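EpsJ (Vibrio vulnificus, PDB 2RET) is a pseudopilin that pairs with EpsI in the type 2 secretion system, probably as part of the pseudopilus that serves protein export. Local coordinates at residues L25-R33 and V88-R99. Numbering follows the deposited sequence.
Sequences LVMMDSDFR and VGYRIKDERLER
Asp31, on the last turn of helix 10-32, reaches across to the antiparallel hairpin 88-99 and joins Tyr90 and Arg99 in a buried polar cluster. Asp31 CB is 3.8 Å from Tyr90 OH, and with chi1 at -73° CG points away from the carbonyl carbon, which carries the carboxylate to the hydroxyl of Tyr90 on one flank and the guanidinium of Arg99 on another. Beyond CG the two oxygens divide the work. OD1 takes a hydrogen bond from Arg99 NH2 at 2.9 Å on its syn lone pair, touches Val88 CG1, and is also paired with Arg70 on strand 64-74. OD2 accepts twice: its syn lone pair receives Arg99 NE at 3.0 Å, while Tyr90 OH donates to the anti side at 2.6 Å. Arg99 thus holds the carboxylate side-on, one nitrogen to each oxygen, with the two flat groups only 20° apart. Three bonds from the hairpin therefore fix the rotation of the carboxylate, and the two arginines probably favour its charged form.

Selenomethionine Met27 covers the arginine side of this bridge: its chain bends at chi2 (73°) and again at chi3, bringing SE over the centre of one guanidinium face, 3.5 Å from Arg99 NH1. The Tyr90 ring is packed as well. Phe32 CE2 lies over one of its faces, 3.6 Å from Tyr90 CE1, with the rings oblique to each other, and Met28 CG meets Tyr90 CE2 at 3.9 Å. Farther along the hairpin, Met28 SE touches Leu97 CD2, and Val151 and Leu153 of strand 148-155 continue the apolar layer. Together these contacts pack the end of an N-terminal helix against an antiparallel sheet, the arrangement characteristic of the type IV pilin-like fold of pseudopilins, here with a buried salt bridge within the helix-sheet interface.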
ATOM      1  N   LEU B  25     -25.385  12.477   6.754  1.00 15.40           N
ATOM      2  CA  LEU B  25     -24.376  12.755   5.734  1.00 15.09           C
ATOM      3  C   LEU B  25     -23.048  12.130   6.099  1.00 15.20           C
ATOM      4  O   LEU B  25     -22.297  11.695   5.219  1.00 14.75           O
ATOM      5  CB  LEU B  25     -24.186  14.269   5.538  1.00 15.28           C
ATOM      6  CG  LEU B  25     -25.291  15.067   4.813  1.00 16.70           C
ATOM      7  CD1 LEU B  25     -24.952  16.530   4.796  1.00 16.85           C
ATOM      8  CD2 LEU B  25     -25.498  14.570   3.408  1.00 14.85           C
ATOM      9  N   VAL B  26     -22.733  12.132   7.393  1.00 14.49           N
ATOM     10  CA  VAL B  26     -21.518  11.488   7.881  1.00 14.76           C
ATOM     11  C   VAL B  26     -21.543  10.003   7.578  1.00 15.35           C
ATOM     12  O   VAL B  26     -20.588   9.464   7.062  1.00 15.68           O
ATOM     13  CB  VAL B  26     -21.268  11.765   9.415  1.00 14.85           C
ATOM     14  CG1 VAL B  26     -20.183  10.830  10.021  1.00 12.43           C
ATOM     15  CG2 VAL B  26     -20.899  13.203   9.615  1.00 12.74           C
HETATM   16  N   MSE B  27     -22.647   9.351   7.904  1.00 16.75           N
HETATM   17  CA  MSE B  27     -22.863   7.928   7.601  1.00 17.69           C
HETATM   18  C   MSE B  27     -22.756   7.584   6.115  1.00 16.34           C
HETATM   19  O   MSE B  27     -22.108   6.618   5.732  1.00 15.65           O
HETATM   20  CB  MSE B  27     -24.215   7.498   8.145  1.00 18.40           C
HETATM   21  CG  MSE B  27     -24.466   5.999   8.014  1.00 25.93           C
HETATM   22 SE   MSE B  27     -23.401   4.919   9.276  1.00 45.32          SE
HETATM   23  CE  MSE B  27     -24.807   4.976  10.693  1.00 38.38           C
HETATM   24  N   MSE B  28     -23.387   8.383   5.288  1.00 16.53           N
HETATM   25  CA  MSE B  28     -23.332   8.214   3.829  1.00 18.18           C
HETATM   26  C   MSE B  28     -21.973   8.475   3.241  1.00 17.54           C
HETATM   27  O   MSE B  28     -21.582   7.822   2.281  1.00 18.38           O
HETATM   28  CB  MSE B  28     -24.311   9.148   3.154  1.00 18.33           C
HETATM   29  CG  MSE B  28     -25.726   8.898   3.578  1.00 22.72           C
HETATM   30 SE   MSE B  28     -26.965  10.149   2.729  1.00 34.55          SE
HETATM   31  CE  MSE B  28     -26.414  10.008   0.857  1.00 26.25           C
ATOM     32  N   ASP B  29     -21.251   9.426   3.818  1.00 17.24           N
ATOM     33  CA  ASP B  29     -19.866   9.691   3.431  1.00 17.20           C
ATOM     34  C   ASP B  29     -19.043   8.466   3.735  1.00 16.70           C
ATOM     35  O   ASP B  29     -18.210   8.050   2.918  1.00 16.98           O
ATOM     36  CB  ASP B  29     -19.265  10.895   4.185  1.00 17.07           C
ATOM     37  CG  ASP B  29     -19.224  12.182   3.354  1.00 18.37           C
ATOM     38  OD1 ASP B  29     -19.227  12.129   2.131  1.00 19.80           O
ATOM     39  OD2 ASP B  29     -19.090  13.285   3.927  1.00 18.69           O
ATOM     40  N   SER B  30     -19.273   7.886   4.905  1.00 16.14           N
ATOM     41  CA  SER B  30     -18.488   6.728   5.325  1.00 16.51           C
ATOM     42  C   SER B  30     -18.685   5.564   4.353  1.00 15.79           C
ATOM     43  O   SER B  30     -17.729   4.849   4.066  1.00 16.89           O
ATOM     44  CB  SER B  30     -18.804   6.302   6.771  1.00 16.25           C
ATOM     45  OG  SER B  30     -20.077   5.624   6.903  1.00 18.43           O
ATOM     46  N   ASP B  31     -19.912   5.392   3.858  1.00 14.58           N
ATOM     47  CA  ASP B  31     -20.281   4.245   3.023  1.00 14.21           C
ATOM     48  C   ASP B  31     -19.910   4.450   1.552  1.00 13.16           C
ATOM     49  O   ASP B  31     -19.220   3.641   0.961  1.00 12.25           O
ATOM     50  CB  ASP B  31     -21.784   3.944   3.109  1.00 13.93           C
ATOM     51  CG  ASP B  31     -22.204   3.312   4.417  1.00 14.50           C
ATOM     52  OD1 ASP B  31     -21.395   2.636   5.094  1.00 13.08           O
ATOM     53  OD2 ASP B  31     -23.401   3.470   4.771  1.00 14.67           O
ATOM     54  N   PHE B  32     -20.399   5.527   0.972  1.00 13.39           N
ATOM     55  CA  PHE B  32     -20.238   5.765  -0.436  1.00 13.40           C
ATOM     56  C   PHE B  32     -18.809   6.135  -0.851  1.00 14.60           C
ATOM     57  O   PHE B  32     -18.437   5.958  -2.032  1.00 15.96           O
ATOM     58  CB  PHE B  32     -21.233   6.806  -0.913  1.00 13.63           C
ATOM     59  CG  PHE B  32     -22.629   6.309  -0.982  1.00 11.97           C
ATOM     60  CD1 PHE B  32     -23.049   5.568  -2.058  1.00 11.21           C
ATOM     61  CD2 PHE B  32     -23.544   6.625   0.008  1.00 12.06           C
ATOM     62  CE1 PHE B  32     -24.351   5.107  -2.131  1.00 12.55           C
ATOM     63  CE2 PHE B  32     -24.838   6.133  -0.041  1.00 12.42           C
ATOM     64  CZ  PHE B  32     -25.244   5.375  -1.124  1.00 10.09           C
ATOM     65  N   ARG B  33     -18.011   6.649   0.078  1.00 14.72           N
ATOM     66  CA  ARG B  33     -16.608   6.880  -0.215  1.00 16.00           C
ATOM     67  C   ARG B  33     -15.735   5.605  -0.099  1.00 16.51           C
ATOM     68  O   ARG B  33     -14.579   5.617  -0.527  1.00 16.94           O
ATOM     69  CB  ARG B  33     -16.034   7.989   0.667  1.00 15.55           C
ATOM     70  CG  ARG B  33     -16.561   9.374   0.380  1.00 15.36           C
ATOM     71  CD  ARG B  33     -15.990  10.274   1.425  1.00 13.20           C
ATOM     72  NE  ARG B  33     -16.398  11.675   1.424  1.00 12.92           N
ATOM     73  CZ  ARG B  33     -15.779  12.657   0.767  1.00 14.41           C
ATOM     74  NH1 ARG B  33     -14.732  12.432  -0.007  1.00 12.64           N
ATOM     75  NH2 ARG B  33     -16.216  13.900   0.910  1.00 16.43           N
ATOM     76  N   VAL B  88     -23.542  -2.953   2.660  1.00 17.94           N
ATOM     77  CA  VAL B  88     -24.484  -1.937   3.123  1.00 17.61           C
ATOM     78  C   VAL B  88     -25.558  -1.660   2.026  1.00 16.63           C
ATOM     79  O   VAL B  88     -25.321  -1.852   0.857  1.00 16.92           O
ATOM     80  CB  VAL B  88     -23.782  -0.595   3.481  1.00 17.93           C
ATOM     81  CG1 VAL B  88     -22.674  -0.820   4.495  1.00 17.20           C
ATOM     82  CG2 VAL B  88     -23.275   0.094   2.224  1.00 18.20           C
ATOM     83  N   GLY B  89     -26.735  -1.228   2.429  1.00 16.29           N
ATOM     84  CA  GLY B  89     -27.700  -0.693   1.484  1.00 15.91           C
ATOM     85  C   GLY B  89     -28.529   0.448   2.030  1.00 15.63           C
ATOM     86  O   GLY B  89     -28.482   0.753   3.188  1.00 15.60           O
ATOM     87  N   TYR B  90     -29.263   1.120   1.153  1.00 16.22           N
ATOM     88  CA  TYR B  90     -30.130   2.232   1.563  1.00 16.27           C
ATOM     89  C   TYR B  90     -31.498   1.995   0.921  1.00 15.88           C
ATOM     90  O   TYR B  90     -31.598   1.439  -0.180  1.00 14.94           O
ATOM     91  CB  TYR B  90     -29.542   3.597   1.129  1.00 16.03           C
ATOM     92  CG  TYR B  90     -28.338   4.043   1.930  1.00 14.76           C
ATOM     93  CD1 TYR B  90     -27.078   3.484   1.733  1.00 15.82           C
ATOM     94  CD2 TYR B  90     -28.467   4.998   2.928  1.00 16.71           C
ATOM     95  CE1 TYR B  90     -25.995   3.891   2.510  1.00 15.43           C
ATOM     96  CE2 TYR B  90     -27.406   5.389   3.677  1.00 16.32           C
ATOM     97  CZ  TYR B  90     -26.176   4.842   3.466  1.00 12.73           C
ATOM     98  OH  TYR B  90     -25.145   5.291   4.243  1.00 16.13           O
ATOM     99  N   ARG B  91     -32.532   2.382   1.630  1.00 15.92           N
ATOM    100  CA  ARG B  91     -33.894   2.275   1.120  1.00 17.43           C
ATOM    101  C   ARG B  91     -34.766   3.305   1.796  1.00 17.44           C
ATOM    102  O   ARG B  91     -34.364   3.889   2.820  1.00 18.14           O
ATOM    103  CB  ARG B  91     -34.434   0.884   1.422  1.00 17.91           C
ATOM    104  CG  ARG B  91     -34.496   0.610   2.880  1.00 18.52           C
ATOM    105  CD  ARG B  91     -35.142  -0.663   3.183  1.00 21.30           C
ATOM    106  NE  ARG B  91     -35.487  -0.730   4.597  1.00 24.46           N
ATOM    107  CZ  ARG B  91     -35.478  -1.852   5.313  1.00 29.40           C
ATOM    108  NH1 ARG B  91     -35.138  -3.013   4.759  1.00 30.91           N
ATOM    109  NH2 ARG B  91     -35.805  -1.821   6.595  1.00 31.13           N
ATOM    110  N   ILE B  92     -35.962   3.513   1.256  1.00 17.94           N
ATOM    111  CA  ILE B  92     -36.972   4.344   1.904  1.00 18.02           C
ATOM    112  C   ILE B  92     -38.062   3.443   2.483  1.00 18.17           C
ATOM    113  O   ILE B  92     -38.585   2.565   1.800  1.00 17.81           O
ATOM    114  CB  ILE B  92     -37.621   5.395   0.939  1.00 18.40           C
ATOM    115  CG1 ILE B  92     -36.551   6.271   0.261  1.00 18.87           C
ATOM    116  CG2 ILE B  92     -38.698   6.275   1.679  1.00 16.61           C
ATOM    117  CD1 ILE B  92     -35.848   7.232   1.177  1.00 20.29           C
ATOM    118  N   LYS B  93     -38.388   3.663   3.748  1.00 18.51           N
ATOM    119  CA  LYS B  93     -39.550   3.050   4.372  1.00 19.00           C
ATOM    120  C   LYS B  93     -40.369   4.109   5.062  1.00 19.20           C
ATOM    121  O   LYS B  93     -39.905   4.716   6.013  1.00 19.72           O
ATOM    122  CB  LYS B  93     -39.134   1.998   5.372  1.00 19.94           C
ATOM    123  CG  LYS B  93     -38.979   0.653   4.744  1.00 21.75           C
ATOM    124  CD  LYS B  93     -40.337   0.037   4.518  1.00 23.17           C
ATOM    125  CE  LYS B  93     -40.390  -0.608   3.172  1.00 24.68           C
ATOM    126  NZ  LYS B  93     -41.765  -1.009   2.767  1.00 24.67           N
ATOM    127  N   ASP B  94     -41.575   4.330   4.545  1.00 19.02           N
ATOM    128  CA  ASP B  94     -42.507   5.291   5.074  1.00 19.80           C
ATOM    129  C   ASP B  94     -41.874   6.654   5.276  1.00 19.45           C
ATOM    130  O   ASP B  94     -41.866   7.208   6.372  1.00 18.21           O
ATOM    131  CB  ASP B  94     -43.165   4.726   6.319  1.00 20.49           C
ATOM    132  CG  ASP B  94     -44.167   3.602   5.982  1.00 22.26           C
ATOM    133  OD1 ASP B  94     -45.138   3.845   5.208  1.00 24.26           O
ATOM    134  OD2 ASP B  94     -43.970   2.480   6.489  1.00 24.66           O
ATOM    135  N   GLU B  95     -41.327   7.153   4.164  1.00 19.37           N
ATOM    136  CA  GLU B  95     -40.632   8.428   4.088  1.00 19.38           C
ATOM    137  C   GLU B  95     -39.462   8.555   5.073  1.00 19.23           C
ATOM    138  O   GLU B  95     -39.122   9.645   5.510  1.00 19.63           O
ATOM    139  CB  GLU B  95     -41.656   9.564   4.213  1.00 19.66           C
ATOM    140  CG  GLU B  95     -42.540   9.628   2.971  1.00 20.67           C
ATOM    141  CD  GLU B  95     -43.615  10.704   3.020  1.00 24.54           C
ATOM    142  OE1 GLU B  95     -43.951  11.191   4.140  1.00 25.41           O
ATOM    143  OE2 GLU B  95     -44.136  11.042   1.923  1.00 23.26           O
ATOM    144  N   ARG B  96     -38.868   7.420   5.416  1.00 18.90           N
ATOM    145  CA  ARG B  96     -37.627   7.371   6.161  1.00 19.68           C
ATOM    146  C   ARG B  96     -36.521   6.765   5.287  1.00 18.45           C
ATOM    147  O   ARG B  96     -36.692   5.681   4.723  1.00 18.44           O
ATOM    148  CB  ARG B  96     -37.747   6.459   7.380  1.00 20.41           C
ATOM    149  CG  ARG B  96     -38.246   7.070   8.636  1.00 22.98           C
ATOM    150  CD  ARG B  96     -38.012   6.056   9.788  1.00 28.81           C
ATOM    151  NE  ARG B  96     -38.385   4.681   9.400  1.00 31.63           N
ATOM    152  CZ  ARG B  96     -39.603   4.140   9.549  1.00 32.48           C
ATOM    153  NH1 ARG B  96     -40.600   4.816  10.115  1.00 34.17           N
ATOM    154  NH2 ARG B  96     -39.830   2.901   9.145  1.00 32.49           N
ATOM    155  N   LEU B  97     -35.386   7.449   5.209  1.00 16.97           N
ATOM    156  CA  LEU B  97     -34.178   6.822   4.720  1.00 17.10           C
ATOM    157  C   LEU B  97     -33.634   5.902   5.838  1.00 16.87           C
ATOM    158  O   LEU B  97     -33.479   6.303   6.987  1.00 16.58           O
ATOM    159  CB  LEU B  97     -33.126   7.868   4.249  1.00 16.95           C
ATOM    160  CG  LEU B  97     -31.903   7.281   3.528  1.00 15.56           C
ATOM    161  CD1 LEU B  97     -32.297   6.822   2.134  1.00 14.67           C
ATOM    162  CD2 LEU B  97     -30.761   8.295   3.483  1.00 14.11           C
ATOM    163  N   GLU B  98     -33.404   4.648   5.470  1.00 16.67           N
ATOM    164  CA  GLU B  98     -32.858   3.635   6.336  1.00 16.19           C
ATOM    165  C   GLU B  98     -31.608   3.096   5.702  1.00 16.60           C
ATOM    166  O   GLU B  98     -31.557   2.983   4.503  1.00 16.17           O
ATOM    167  CB  GLU B  98     -33.868   2.498   6.484  1.00 16.07           C
ATOM    168  CG  GLU B  98     -35.098   2.968   7.247  1.00 16.70           C
ATOM    169  CD  GLU B  98     -35.987   1.858   7.685  1.00 16.84           C
ATOM    170  OE1 GLU B  98     -35.988   0.763   7.086  1.00 15.33           O
ATOM    171  OE2 GLU B  98     -36.704   2.096   8.659  1.00 22.57           O
ATOM    172  N   ARG B  99     -30.606   2.797   6.527  1.00 17.58           N
ATOM    173  CA  ARG B  99     -29.355   2.175   6.107  1.00 18.44           C
ATOM    174  C   ARG B  99     -29.322   0.771   6.675  1.00 18.61           C
ATOM    175  O   ARG B  99     -29.651   0.563   7.834  1.00 18.56           O
ATOM    176  CB  ARG B  99     -28.152   2.966   6.617  1.00 18.57           C
ATOM    177  CG  ARG B  99     -26.767   2.365   6.187  1.00 21.13           C
ATOM    178  CD  ARG B  99     -25.922   2.152   7.393  1.00 24.12           C
ATOM    179  NE  ARG B  99     -24.536   1.947   7.064  1.00 27.12           N
ATOM    180  CZ  ARG B  99     -23.600   1.595   7.933  1.00 24.35           C
ATOM    181  NH1 ARG B  99     -23.880   1.406   9.204  1.00 27.14           N
ATOM    182  NH2 ARG B  99     -22.367   1.419   7.506  1.00 27.32           N
TER